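Local coordinates for protein AggB (Escherichia coli, PDB 4PHX) that forms the minor subunit of aggregative adherence fimbriae type I and probably contributes to bacterial adhesion to host surfaces, at residues V64-G69 and A91-M96. Residues are numbered along the deposited sequence; the frame is centred on the assembly and turned at random.
Sequences VKIGGG and AIFDIM
Ile66 meets both Ile95 and Phe93 on the inward side of two antiparallel strands, 61-67 and 90-97, an example of one strand pair serving two environments, of which this trio forms the inner one. The CG1 atoms of Ile66 and Ile95 lie 4.1 Å apart, while the Ile66 side chain meets Phe93 obliquely, its CD1 4.1 Å from both CD1 and CE1 of the ring. Ile66 reaches there because its CG1 is anti to the backbone N (chi1 -167°) and its chain continues extended to CD1. Farther along, Val64 CB packs against Ile95 CG2 at 4.0 Å. Ile39, Phe110 and Val112 of the facing sheet close over Val64, Ile66 and Ile95, making this the tightly packed side.

Between the faces, the backbones join through two reciprocal pairs of hydrogen bonds. Lys65 and Met96 exchange short ones, the bond from Met96 N to Lys65 O being 2.7 Å and nearly straight. Gly67 and Asp94 exchange longer ones, with Gly67 N 3.1 Å from Asp94 O. The backbone angles of Gly67 would press any CB into the carbonyl O of Ile66, reason enough for glycine, and beyond it the strand gives way to loop.

The outward side is more open to solvent: Lys65 and Met96 are partly exposed, yet they touch closely. The aliphatic part of Lys65 crosses Met96, whose chain bends at its last torsion (chi3 -58°) and places CE 3.7 Å from Lys65 CE and 4.0 Å from Gly68 N. Asp94 also leaves on this side but is buried; OD1 is hydrogen-bonded to Thr23, and OD2 forms salt bridges with Lys20 and with Arg25 of a second subunit, two positive charges that would probably favour the carboxylate form. Apolar residues turned inward and mixed ones outward, on hydrogen-bonded neighbouring strands, typify the beta sandwich of AggB's Ig-like fold.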
loop_
_atom_site.group_PDB
_atom_site.type_symbol
_atom_site.label_atom_id
_atom_site.label_comp_id
_atom_site.label_asym_id
_atom_site.label_seq_id
_atom_site.Cartn_x
_atom_site.Cartn_y
_atom_site.Cartn_z
ATOM N N VAL B 64 7.869 15.076 13.771
ATOM C CA VAL B 64 8.701 13.938 14.056
ATOM C C VAL B 64 8.066 13.122 15.162
ATOM O O VAL B 64 7.154 13.592 15.849
ATOM C CB VAL B 64 10.102 14.385 14.455
ATOM C CG1 VAL B 64 10.710 15.216 13.339
ATOM C CG2 VAL B 64 10.063 15.165 15.790
ATOM N N LYS B 65 8.532 11.887 15.310
ATOM C CA LYS B 65 8.095 11.038 16.409
ATOM C C LYS B 65 9.294 10.302 16.992
ATOM O O LYS B 65 10.297 10.068 16.315
ATOM C CB LYS B 65 7.009 10.041 15.966
ATOM C CG LYS B 65 7.438 9.078 14.863
ATOM C CD LYS B 65 6.350 8.033 14.534
ATOM C CE LYS B 65 6.798 7.062 13.450
ATOM N NZ LYS B 65 5.698 6.110 13.065
ATOM N N ILE B 66 9.181 9.938 18.260
ATOM C CA ILE B 66 10.298 9.324 18.945
ATOM C C ILE B 66 9.941 7.971 19.548
ATOM O O ILE B 66 8.853 7.761 20.058
ATOM C CB ILE B 66 10.865 10.264 20.029
ATOM C CG1 ILE B 66 12.223 9.759 20.518
ATOM C CG2 ILE B 66 9.855 10.421 21.174
ATOM C CD1 ILE B 66 12.952 10.719 21.474
ATOM N N GLY B 67 10.894 7.059 19.493
ATOM C CA GLY B 67 10.738 5.764 20.125
ATOM C C GLY B 67 11.132 4.670 19.158
ATOM O O GLY B 67 12.305 4.512 18.849
ATOM N N GLY B 68 10.138 3.949 18.646
ATOM C CA GLY B 68 10.384 2.861 17.716
ATOM C C GLY B 68 10.162 1.528 18.392
ATOM O O GLY B 68 9.652 1.479 19.519
ATOM N N GLY B 69 10.569 0.454 17.716
ATOM C CA GLY B 69 10.444 -0.905 18.226
ATOM C C GLY B 69 10.648 -1.110 19.721
ATOM O O GLY B 69 11.765 -1.018 20.224
ATOM N N ALA B 91 19.721 1.262 25.818
ATOM C CA ALA B 91 18.585 1.100 24.915
ATOM C C ALA B 91 18.678 2.030 23.727
ATOM O O ALA B 91 19.106 3.175 23.838
ATOM C CB ALA B 91 17.301 1.306 25.647
ATOM N N ILE B 92 18.296 1.516 22.566
ATOM C CA ILE B 92 18.383 2.283 21.341
ATOM C C ILE B 92 16.997 2.775 20.908
ATOM O O ILE B 92 16.002 2.053 21.028
ATOM C CB ILE B 92 19.059 1.462 20.251
ATOM C CG1 ILE B 92 20.493 1.143 20.684
ATOM C CG2 ILE B 92 19.039 2.176 18.900
ATOM C CD1 ILE B 92 21.403 2.348 20.733
ATOM N N PHE B 93 16.943 4.027 20.450
ATOM C CA PHE B 93 15.701 4.642 19.950
ATOM C C PHE B 93 15.971 5.509 18.726
ATOM O O PHE B 93 17.107 5.879 18.444
ATOM C CB PHE B 93 15.051 5.514 21.027
ATOM C CG PHE B 93 15.923 6.648 21.490
ATOM C CD1 PHE B 93 15.857 7.884 20.876
ATOM C CD2 PHE B 93 16.820 6.466 22.545
ATOM C CE1 PHE B 93 16.661 8.931 21.284
ATOM C CE2 PHE B 93 17.631 7.501 22.960
ATOM C CZ PHE B 93 17.555 8.753 22.321
ATOM N N ASP B 94 14.931 5.864 18.002
ATOM C CA ASP B 94 15.134 6.751 16.867
ATOM C C ASP B 94 14.233 7.954 16.950
ATOM O O ASP B 94 13.205 7.931 17.638
ATOM C CB ASP B 94 14.832 6.035 15.561
ATOM C CG ASP B 94 15.771 4.879 15.300
ATOM O OD1 ASP B 94 16.911 5.121 14.834
ATOM O OD2 ASP B 94 15.341 3.730 15.524
ATOM N N ILE B 95 14.627 8.997 16.237
ATOM C CA ILE B 95 13.731 10.098 15.934
ATOM C C ILE B 95 13.313 9.948 14.481
ATOM O O ILE B 95 14.146 9.906 13.569
ATOM C CB ILE B 95 14.377 11.461 16.209
ATOM C CG1 ILE B 95 14.587 11.621 17.722
ATOM C CG2 ILE B 95 13.494 12.600 15.676
ATOM C CD1 ILE B 95 15.468 12.809 18.122
ATOM N N MET B 96 12.010 9.837 14.272
ATOM C CA MET B 96 11.508 9.469 12.961
ATOM C C MET B 96 10.552 10.497 12.372
ATOM O O MET B 96 9.820 11.175 13.096
ATOM C CB MET B 96 10.830 8.093 13.006
ATOM C CG MET B 96 11.753 6.938 13.319
ATOM S SD MET B 96 10.864 5.429 13.745
ATOM C CE MET B 96 9.891 5.927 15.134
#